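Local coordinates for acetone carboxylase alpha subunit (Xanthobacter autotrophicus Py2, PDB 5M45), which forms the alpha subunit of a multi-subunit enzyme, most of its chain belonging to the hydantoinase B/oxoprolinase family, at residues 63-74 / 240-251; 160-168 / 252-261. One frame throughout, in Å; residues are numbered along the deposited sequence.

Interaction 1: 63-74 / 240-251; sequences RLRAGVVDARET and GCHMIRKLVEEV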
loop_
_atom_site.group_PDB
_atom_site.type_symbol
_atom_site.label_atom_id
_atom_site.label_comp_id
_atom_site.label_asym_id
_atom_site.label_seq_id
_atom_site.Cartn_x
_atom_site.Cartn_y
_atom_site.Cartn_z
ATOM N N ARG A 63 35.522 0.074 21.519
ATOM C CA ARG A 63 35.365 0.976 20.378
ATOM C C ARG A 63 34.052 0.804 19.612
ATOM O O ARG A 63 33.417 1.787 19.238
ATOM C CB ARG A 63 36.572 0.860 19.420
ATOM C CG ARG A 63 37.802 1.545 19.957
ATOM C CD ARG A 63 38.859 1.731 18.881
ATOM N NE ARG A 63 38.514 2.745 17.869
ATOM C CZ ARG A 63 39.214 2.947 16.745
ATOM N NH1 ARG A 63 40.296 2.231 16.441
ATOM N NH2 ARG A 63 38.839 3.890 15.905
ATOM N N LEU A 64 33.654 -0.443 19.386
ATOM C CA LEU A 64 32.459 -0.747 18.599
ATOM C C LEU A 64 31.162 -0.503 19.394
ATOM O O LEU A 64 30.197 0.004 18.828
ATOM C CB LEU A 64 32.501 -2.193 18.087
ATOM C CG LEU A 64 33.643 -2.471 17.092
ATOM C CD1 LEU A 64 33.780 -3.997 16.861
ATOM C CD2 LEU A 64 33.466 -1.723 15.775
ATOM N N ARG A 65 31.150 -0.819 20.694
ATOM C CA ARG A 65 29.979 -0.516 21.517
ATOM C C ARG A 65 29.797 1.022 21.627
ATOM O O ARG A 65 28.675 1.524 21.513
ATOM C CB ARG A 65 30.057 -1.141 22.915
ATOM C CG ARG A 65 28.723 -1.047 23.670
ATOM C CD ARG A 65 28.731 -1.648 25.068
ATOM N NE ARG A 65 29.654 -0.946 25.986
ATOM C CZ ARG A 65 29.693 -1.070 27.304
ATOM N NH1 ARG A 65 28.818 -1.819 27.970
ATOM N NH2 ARG A 65 30.587 -0.373 27.994
ATOM N N ALA A 66 30.888 1.753 21.846
ATOM C CA ALA A 66 30.843 3.222 21.856
ATOM C C ALA A 66 30.363 3.794 20.496
ATOM O O ALA A 66 29.606 4.771 20.452
ATOM C CB ALA A 66 32.211 3.809 22.223
ATOM N N GLY A 67 30.793 3.168 19.405
ATOM C CA GLY A 67 30.336 3.544 18.076
ATOM C C GLY A 67 28.842 3.439 17.834
ATOM O O GLY A 67 28.224 4.386 17.326
ATOM N N VAL A 68 28.259 2.290 18.164
ATOM C CA VAL A 68 26.794 2.131 18.064
ATOM C C VAL A 68 25.992 3.028 19.023
ATOM O O VAL A 68 24.950 3.576 18.661
ATOM C CB VAL A 68 26.293 0.645 18.120
ATOM C CG1 VAL A 68 26.860 -0.148 16.959
ATOM C CG2 VAL A 68 26.664 -0.027 19.426
ATOM N N VAL A 69 26.493 3.214 20.238
ATOM C CA VAL A 69 25.850 4.140 21.210
ATOM C C VAL A 69 25.881 5.580 20.660
ATOM O O VAL A 69 24.871 6.295 20.703
ATOM C CB VAL A 69 26.523 4.045 22.600
ATOM C CG1 VAL A 69 26.085 5.190 23.514
ATOM C CG2 VAL A 69 26.153 2.703 23.238
ATOM N N ASP A 70 27.043 5.981 20.123
ATOM C CA ASP A 70 27.231 7.305 19.573
ATOM C C ASP A 70 26.365 7.558 18.319
ATOM O O ASP A 70 25.865 8.680 18.135
ATOM C CB ASP A 70 28.697 7.577 19.245
ATOM C CG ASP A 70 28.917 9.002 18.658
ATOM O OD1 ASP A 70 28.648 9.995 19.353
ATOM O OD2 ASP A 70 29.321 9.100 17.475
ATOM N N ALA A 71 26.189 6.543 17.485
ATOM C CA ALA A 71 25.306 6.684 16.323
ATOM C C ALA A 71 23.857 7.045 16.735
ATOM O O ALA A 71 23.257 7.984 16.166
ATOM C CB ALA A 71 25.319 5.412 15.498
ATOM N N ARG A 72 23.319 6.344 17.734
ATOM C CA ARG A 72 21.985 6.661 18.224
ATOM C C ARG A 72 21.900 8.083 18.833
ATOM O O ARG A 72 20.992 8.866 18.513
ATOM C CB ARG A 72 21.524 5.610 19.242
ATOM C CG ARG A 72 20.209 5.952 19.945
ATOM C CD ARG A 72 19.610 4.707 20.563
ATOM N NE ARG A 72 18.414 4.973 21.357
ATOM C CZ ARG A 72 18.405 5.382 22.627
ATOM N NH1 ARG A 72 19.552 5.578 23.298
ATOM N NH2 ARG A 72 17.254 5.571 23.244
ATOM N N GLU A 73 22.843 8.404 19.719
ATOM C CA GLU A 73 22.850 9.694 20.415
ATOM C C GLU A 73 22.976 10.884 19.443
ATOM O O GLU A 73 22.329 11.921 19.632
ATOM C CB GLU A 73 23.989 9.695 21.477
ATOM C CG GLU A 73 24.285 11.030 22.181
ATOM C CD GLU A 73 23.201 11.483 23.151
ATOM O OE1 GLU A 73 22.345 10.664 23.540
ATOM O OE2 GLU A 73 23.268 12.687 23.582
ATOM N N THR A 74 23.794 10.727 18.401
ATOM C CA THR A 74 24.053 11.790 17.416
ATOM C C THR A 74 22.990 11.879 16.318
ATOM O O THR A 74 22.460 12.969 16.045
ATOM C CB THR A 74 25.449 11.556 16.782
ATOM O OG1 THR A 74 26.413 11.622 17.828
ATOM C CG2 THR A 74 25.812 12.594 15.724
ATOM N N GLY A 240 23.152 7.189 10.809
ATOM C CA GLY A 240 23.711 6.257 11.764
ATOM C C GLY A 240 24.332 5.001 11.129
ATOM O O GLY A 240 25.395 4.559 11.560
ATOM N N CYS A 241 23.684 4.454 10.124
ATOM C CA CYS A 241 24.244 3.325 9.362
ATOM C C CYS A 241 25.623 3.670 8.779
ATOM O O CYS A 241 26.558 2.879 8.928
ATOM C CB CYS A 241 23.296 2.848 8.258
ATOM S SG CYS A 241 21.786 2.001 8.841
ATOM N N HIS A 242 25.745 4.845 8.141
ATOM C CA HIS A 242 27.018 5.260 7.519
ATOM C C HIS A 242 28.103 5.647 8.530
ATOM O O HIS A 242 29.277 5.369 8.280
ATOM C CB HIS A 242 26.800 6.346 6.430
ATOM C CG HIS A 242 26.207 5.797 5.165
ATOM N ND1 HIS A 242 25.838 6.597 4.101
ATOM C CD2 HIS A 242 25.908 4.528 4.803
ATOM C CE1 HIS A 242 25.372 5.837 3.123
ATOM N NE2 HIS A 242 25.398 4.578 3.532
ATOM N N MET A 243 27.709 6.225 9.671
ATOM C CA MET A 243 28.644 6.469 10.798
ATOM C C MET A 243 29.266 5.148 11.284
ATOM O O MET A 243 30.484 5.061 11.487
ATOM C CB MET A 243 27.940 7.188 11.980
ATOM C CG MET A 243 27.559 8.640 11.698
ATOM S SD MET A 243 26.478 9.343 12.949
ATOM C CE MET A 243 27.635 9.460 14.298
ATOM N N ILE A 244 28.438 4.120 11.432
ATOM C CA ILE A 244 28.922 2.806 11.909
ATOM C C ILE A 244 29.784 2.110 10.847
ATOM O O ILE A 244 30.830 1.556 11.186
ATOM C CB ILE A 244 27.756 1.927 12.421
ATOM C CG1 ILE A 244 27.185 2.507 13.733
ATOM C CG2 ILE A 244 28.194 0.474 12.643
ATOM C CD1 ILE A 244 25.721 2.120 13.962
ATOM N N ARG A 245 29.351 2.120 9.580
ATOM C CA ARG A 245 30.174 1.559 8.475
ATOM C C ARG A 245 31.589 2.167 8.467
ATOM O O ARG A 245 32.590 1.458 8.376
ATOM C CB ARG A 245 29.509 1.749 7.111
ATOM C CG ARG A 245 30.272 1.077 5.943
ATOM C CD ARG A 245 29.627 1.363 4.583
ATOM N NE ARG A 245 29.638 2.797 4.302
ATOM C CZ ARG A 245 28.987 3.389 3.302
ATOM N NH1 ARG A 245 28.246 2.699 2.434
ATOM N NH2 ARG A 245 29.089 4.708 3.154
ATOM N N LYS A 246 31.655 3.478 8.587
ATOM C CA LYS A 246 32.944 4.171 8.607
ATOM C C LYS A 246 33.807 3.746 9.796
ATOM O O LYS A 246 35.008 3.500 9.654
ATOM C CB LYS A 246 32.712 5.659 8.620
ATOM C CG LYS A 246 33.975 6.497 8.504
ATOM C CD LYS A 246 33.540 7.957 8.430
ATOM C CE LYS A 246 34.461 8.905 9.188
ATOM N NZ LYS A 246 35.195 9.765 8.220
ATOM N N LEU A 247 33.198 3.667 10.973
ATOM C CA LEU A 247 33.926 3.209 12.169
ATOM C C LEU A 247 34.466 1.760 12.013
ATOM O O LEU A 247 35.634 1.485 12.361
ATOM C CB LEU A 247 33.069 3.350 13.420
ATOM C CG LEU A 247 33.726 2.713 14.658
ATOM C CD1 LEU A 247 34.873 3.584 15.139
ATOM C CD2 LEU A 247 32.753 2.459 15.750
ATOM N N VAL A 248 33.661 0.857 11.464
ATOM C CA VAL A 248 34.134 -0.524 11.229
ATOM C C VAL A 248 35.356 -0.522 10.278
ATOM O O VAL A 248 36.351 -1.199 10.554
ATOM C CB VAL A 248 33.011 -1.493 10.750
ATOM C CG1 VAL A 248 33.567 -2.855 10.312
ATOM C CG2 VAL A 248 31.978 -1.677 11.885
ATOM N N GLU A 249 35.295 0.261 9.209
ATOM C CA GLU A 249 36.423 0.374 8.266
ATOM C C GLU A 249 37.709 0.875 8.977
ATOM O O GLU A 249 38.782 0.376 8.698
ATOM C CB GLU A 249 36.063 1.280 7.063
ATOM C CG GLU A 249 35.084 0.621 6.078
ATOM C CD GLU A 249 34.453 1.603 5.041
ATOM O OE1 GLU A 249 34.619 2.840 5.201
ATOM O OE2 GLU A 249 33.765 1.147 4.067
ATOM N N GLU A 250 37.577 1.851 9.884
ATOM C CA GLU A 250 38.702 2.380 10.649
ATOM C C GLU A 250 39.289 1.358 11.621
ATOM O O GLU A 250 40.510 1.241 11.734
ATOM C CB GLU A 250 38.301 3.661 11.415
ATOM C CG GLU A 250 38.185 4.890 10.501
ATOM C CD GLU A 250 37.412 6.076 11.062
ATOM O OE1 GLU A 250 36.890 6.011 12.203
ATOM O OE2 GLU A 250 37.294 7.103 10.317
ATOM N N VAL A 251 38.419 0.639 12.320
ATOM C CA VAL A 251 38.825 -0.413 13.261
ATOM C C VAL A 251 39.559 -1.530 12.540
ATOM O O VAL A 251 40.606 -1.976 13.007
ATOM C CB VAL A 251 37.607 -0.941 14.080
ATOM C CG1 VAL A 251 37.930 -2.213 14.823
ATOM C CG2 VAL A 251 37.151 0.131 15.067
#

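Interaction 2: 160-168 / 252-261; sequences IFWEGELIG and VAEEGIEAYW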
loop_
_atom_site.group_PDB
_atom_site.type_symbol
_atom_site.label_atom_id
_atom_site.label_comp_id
_atom_site.label_asym_id
_atom_site.label_seq_id
_atom_site.Cartn_x
_atom_site.Cartn_y
_atom_site.Cartn_z
ATOM N N ILE A 160 28.369 -4.164 4.733
ATOM C CA ILE A 160 29.736 -3.680 4.994
ATOM C C ILE A 160 30.755 -4.567 4.281
ATOM O O ILE A 160 30.758 -5.785 4.469
ATOM C CB ILE A 160 30.028 -3.650 6.521
ATOM C CG1 ILE A 160 28.957 -2.807 7.234
ATOM C CG2 ILE A 160 31.436 -3.131 6.773
ATOM C CD1 ILE A 160 28.995 -2.838 8.762
ATOM N N PHE A 161 31.620 -3.946 3.475
ATOM C CA PHE A 161 32.630 -4.617 2.641
ATOM C C PHE A 161 34.064 -4.263 3.084
ATOM O O PHE A 161 34.314 -3.196 3.616
ATOM C CB PHE A 161 32.422 -4.251 1.146
ATOM C CG PHE A 161 31.303 -5.033 0.469
ATOM C CD1 PHE A 161 29.980 -4.703 0.676
ATOM C CD2 PHE A 161 31.605 -6.076 -0.404
ATOM C CE1 PHE A 161 28.949 -5.405 0.027
ATOM C CE2 PHE A 161 30.591 -6.797 -1.019
ATOM C CZ PHE A 161 29.261 -6.454 -0.826
ATOM N N TRP A 162 34.979 -5.201 2.914
ATOM C CA TRP A 162 36.403 -4.996 3.142
ATOM C C TRP A 162 37.142 -5.672 1.984
ATOM O O TRP A 162 37.004 -6.878 1.764
ATOM C CB TRP A 162 36.881 -5.571 4.488
ATOM C CG TRP A 162 38.364 -5.335 4.712
ATOM C CD1 TRP A 162 39.378 -6.281 4.639
ATOM C CD2 TRP A 162 39.008 -4.100 5.010
ATOM N NE1 TRP A 162 40.599 -5.687 4.865
ATOM C CE2 TRP A 162 40.400 -4.353 5.098
ATOM C CE3 TRP A 162 38.547 -2.805 5.217
ATOM C CZ2 TRP A 162 41.324 -3.357 5.388
ATOM C CZ3 TRP A 162 39.496 -1.801 5.507
ATOM C CH2 TRP A 162 40.850 -2.091 5.606
ATOM N N GLU A 163 37.904 -4.866 1.240
ATOM C CA GLU A 163 38.645 -5.340 0.065
ATOM C C GLU A 163 37.815 -6.186 -0.889
ATOM O O GLU A 163 38.228 -7.247 -1.319
ATOM C CB GLU A 163 39.927 -6.042 0.517
ATOM C CG GLU A 163 40.943 -4.961 0.917
ATOM C CD GLU A 163 42.237 -5.484 1.487
ATOM O OE1 GLU A 163 42.371 -6.736 1.578
ATOM O OE2 GLU A 163 43.104 -4.626 1.861
ATOM N N GLY A 164 36.624 -5.695 -1.199
ATOM C CA GLY A 164 35.740 -6.309 -2.163
ATOM C C GLY A 164 34.893 -7.464 -1.687
ATOM O O GLY A 164 34.170 -8.025 -2.478
ATOM N N GLU A 165 34.953 -7.827 -0.416
ATOM C CA GLU A 165 34.155 -8.940 0.118
ATOM C C GLU A 165 33.303 -8.480 1.309
ATOM O O GLU A 165 33.670 -7.559 2.024
ATOM C CB GLU A 165 35.068 -10.099 0.540
ATOM C CG GLU A 165 36.038 -10.609 -0.531
ATOM C CD GLU A 165 36.881 -11.762 -0.013
ATOM O OE1 GLU A 165 37.788 -11.484 0.797
ATOM O OE2 GLU A 165 36.616 -12.952 -0.327
ATOM N N LEU A 166 32.164 -9.136 1.509
ATOM C CA LEU A 166 31.224 -8.766 2.571
ATOM C C LEU A 166 31.703 -9.304 3.907
ATOM O O LEU A 166 32.010 -10.509 4.011
ATOM C CB LEU A 166 29.809 -9.302 2.263
ATOM C CG LEU A 166 28.664 -8.816 3.191
ATOM C CD1 LEU A 166 27.374 -8.609 2.416
ATOM C CD2 LEU A 166 28.413 -9.780 4.330
ATOM N N ILE A 167 31.759 -8.439 4.912
ATOM C CA ILE A 167 32.185 -8.811 6.243
ATOM C C ILE A 167 31.137 -8.539 7.340
ATOM O O ILE A 167 31.373 -8.885 8.506
ATOM C CB ILE A 167 33.543 -8.163 6.637
ATOM C CG1 ILE A 167 33.463 -6.635 6.619
ATOM C CG2 ILE A 167 34.649 -8.606 5.676
ATOM C CD1 ILE A 167 34.483 -5.963 7.542
ATOM N N GLY A 168 29.978 -8.008 6.978
ATOM C CA GLY A 168 28.939 -7.672 7.968
ATOM C C GLY A 168 27.828 -6.816 7.394
ATOM O O GLY A 168 27.754 -6.601 6.168
ATOM N N VAL A 252 39.042 -1.969 11.399
ATOM C CA VAL A 252 39.718 -2.996 10.605
ATOM C C VAL A 252 41.096 -2.505 10.103
ATOM O O VAL A 252 42.087 -3.238 10.172
ATOM C CB VAL A 252 38.839 -3.483 9.434
ATOM C CG1 VAL A 252 39.643 -4.375 8.471
ATOM C CG2 VAL A 252 37.617 -4.228 9.975
ATOM N N ALA A 253 41.154 -1.277 9.594
ATOM C CA ALA A 253 42.427 -0.675 9.136
ATOM C C ALA A 253 43.444 -0.655 10.262
ATOM O O ALA A 253 44.578 -1.009 10.050
ATOM C CB ALA A 253 42.206 0.725 8.605
ATOM N N GLU A 254 43.034 -0.247 11.456
ATOM C CA GLU A 254 43.938 -0.161 12.600
ATOM C C GLU A 254 44.337 -1.520 13.243
ATOM O O GLU A 254 45.495 -1.697 13.569
ATOM C CB GLU A 254 43.399 0.789 13.672
ATOM C CG GLU A 254 44.365 0.870 14.877
ATOM C CD GLU A 254 44.088 2.002 15.868
ATOM O OE1 GLU A 254 42.911 2.410 15.958
ATOM O OE2 GLU A 254 45.059 2.453 16.572
ATOM N N GLU A 255 43.396 -2.439 13.463
ATOM C CA GLU A 255 43.677 -3.715 14.183
ATOM C C GLU A 255 43.818 -4.947 13.310
ATOM O O GLU A 255 44.243 -6.007 13.802
ATOM C CB GLU A 255 42.599 -4.007 15.229
ATOM C CG GLU A 255 42.292 -2.891 16.204
ATOM C CD GLU A 255 43.527 -2.426 16.994
ATOM O OE1 GLU A 255 44.500 -3.205 17.169
ATOM O OE2 GLU A 255 43.544 -1.291 17.471
ATOM N N GLY A 256 43.458 -4.831 12.035
ATOM C CA GLY A 256 43.562 -5.934 11.086
ATOM C C GLY A 256 42.279 -6.731 10.978
ATOM O O GLY A 256 41.550 -6.904 11.963
ATOM N N ILE A 257 42.000 -7.187 9.772
ATOM C CA ILE A 257 40.779 -7.947 9.476
ATOM C C ILE A 257 40.714 -9.281 10.234
ATOM O O ILE A 257 39.626 -9.685 10.631
ATOM C CB ILE A 257 40.563 -8.135 7.930
ATOM C CG1 ILE A 257 39.218 -8.823 7.611
ATOM C CG2 ILE A 257 41.664 -9.003 7.301
ATOM C CD1 ILE A 257 37.965 -8.078 8.080
ATOM N N GLU A 258 41.844 -9.933 10.485
ATOM C CA GLU A 258 41.813 -11.267 11.145
ATOM C C GLU A 258 41.234 -11.186 12.563
ATOM O O GLU A 258 40.426 -12.031 12.950
ATOM C CB GLU A 258 43.198 -11.929 11.249
ATOM C CG GLU A 258 43.908 -12.141 9.923
ATOM C CD GLU A 258 43.369 -13.312 9.191
ATOM O OE1 GLU A 258 43.955 -14.413 9.437
ATOM O OE2 GLU A 258 42.430 -13.149 8.360
ATOM N N ALA A 259 41.664 -10.181 13.325
ATOM C CA ALA A 259 41.141 -9.976 14.661
ATOM C C ALA A 259 39.639 -9.610 14.645
ATOM O O ALA A 259 38.868 -10.148 15.452
ATOM C CB ALA A 259 41.937 -8.902 15.391
ATOM N N TYR A 260 39.233 -8.697 13.753
ATOM C CA TYR A 260 37.818 -8.324 13.653
ATOM C C TYR A 260 36.961 -9.532 13.263
ATOM O O TYR A 260 35.881 -9.721 13.823
ATOM C CB TYR A 260 37.593 -7.181 12.634
ATOM C CG TYR A 260 36.141 -6.795 12.513
ATOM C CD1 TYR A 260 35.592 -5.834 13.360
ATOM C CD2 TYR A 260 35.299 -7.410 11.587
ATOM C CE1 TYR A 260 34.256 -5.497 13.290
ATOM C CE2 TYR A 260 33.961 -7.062 11.502
ATOM C CZ TYR A 260 33.429 -6.122 12.366
ATOM O OH TYR A 260 32.091 -5.768 12.330
ATOM N N TRP A 261 37.439 -10.307 12.297
ATOM C CA TRP A 261 36.738 -11.519 11.801
ATOM C C TRP A 261 36.528 -12.555 12.921
ATOM O O TRP A 261 35.438 -13.157 13.029
ATOM C CB TRP A 261 37.478 -12.085 10.580
ATOM C CG TRP A 261 36.760 -13.159 9.768
ATOM C CD1 TRP A 261 37.117 -14.472 9.639
ATOM C CD2 TRP A 261 35.583 -12.992 8.960
ATOM N NE1 TRP A 261 36.223 -15.125 8.818
ATOM C CE2 TRP A 261 35.281 -14.242 8.383
ATOM C CE3 TRP A 261 34.759 -11.911 8.668
ATOM C CZ2 TRP A 261 34.190 -14.441 7.542
ATOM C CZ3 TRP A 261 33.667 -12.103 7.815
ATOM C CH2 TRP A 261 33.408 -13.358 7.255
HETATM O O HOH W 1 30.600 -7.704 11.098
#

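Interaction 1: 63-74 / 240-251
The guanidinium of R63 lies flat against V251, whose CG2 sits over the centre of one face, 3.9 Å from R63 CZ. L247 approaches the same group obliquely, bringing CD1 to 4.1 Å from R63 NH2. R63 and V251 run past each other in opposite directions, and the bend in the arginine chain at chi3 (71°) carries its polar end along the partner helix to a salt bridge between NH1 and E254. A carboxylate thus holds the charge while one guanidinium face packs on the V251 methyl.

Next along the helices, the bare backbone of G67 receives L247, whose CG is anti to the backbone N (chi1 173°) and whose CD2 settles 3.5 Å from G67 CA and 3.6 Å from R63 O. L64 CD2 touches L247, V248 and V251. One turn further, I244 points its CD1 between V68 and A71, 3.7 Å from A71 CB. The backbones come closest at the next turn, where the CA atoms of A71 and G240 are 4.8 Å apart; G240 lacks a side chain. At the outer margin M243 lays its CE across D70, 3.6 Å from D70 OD2, and against T74. The T74 hydroxyl bonds back to D70 O, which T74 N reaches from the opposite face of the carbonyl plane.

The two axes pass 9.1 Å apart at 156°, a nearly antiparallel helix pair. Between residues 63-74 and 240-251 the contact is packing without a hydrogen bond; the salt bridge to E254 adds a polar link one turn on. R65, which points away from this interface, and A66 meet another protein chain of the assembly. Towards the sheet, A71 and I244 rest on F92 of strand 90-95, V248 reaches L94 and I160 of strand 153-162, and L64 packs on Y260 and F263 of helix 257-282.

Interaction 2: 160-168 / 252-261
A single water joins Y260 to I167, accepting a hydrogen bond from Y260 OH at 2.7 Å and donating one to I167 O at 3.0 Å. This bridge ties a helix side chain to the strand backbone in a contact that is otherwise apolar. Beside it, I167 CD1 reaches toward I257 CD1, the two meeting tip to tip at 4.1 Å, with Y260 CE2 also touching I167 CD1. That methyl is placed by a chi1 of 60°, which sets CG1 between the backbone N and the carbonyl carbon. W261 meets the same residue with its ring edge, CZ3 being 3.9 Å from I167 CA, which lies near the ring plane.

W162 and I167 carry the contact about equally. The W162 ring receives V252 CG1 squarely over one face in a CH-pi contact, 3.4 Å from the centroid of the six-membered ring and 11° off the normal. E163 CG, from the next residue, lies over the opposite face, offset toward the rim. I257 slides past the indole, with CG1 at 3.9 Å from W162 CD1. With chi1 at -179°, W162 carries its indole to the end of helix 227-255.

G256, with positive phi, ends helix 227-255 and stands at the N-cap of helix 257-282. V252 before it and I257 after it, on successive helices, both touch W162. Opposite them the strands form a two-residue beta hairpin with a type I' turn from W162 to E165, closed by mutual backbone bonds between these two residues. A classic beta bulge at I167 and G168, both facing I160, follows: the contact is the tip of a beta hairpin packed against the junction of two helices, where a helical layer covers an antiparallel sheet.

The segments alternate along the chain, in the order 63-74, 160-168, 240-251, 252-261. The centres of the two contacts lie 15 Å apart, and both use helix 227-255: interaction 1 takes its middle and later turns, interaction 2 its last turn and the start of helix 257-282. They also touch directly, bridged by R63 and E254: V248 CG1 packs 3.8 Å from Y260 OH, and W162 CZ3 lies 3.9 Å from E249 O. Helices 54-75, 227-255 and 257-282 thus pack together beside the seven-stranded antiparallel sheet, to which strands 153-162 and 165-175 belong, within the hydantoinase B/oxoprolinase family region.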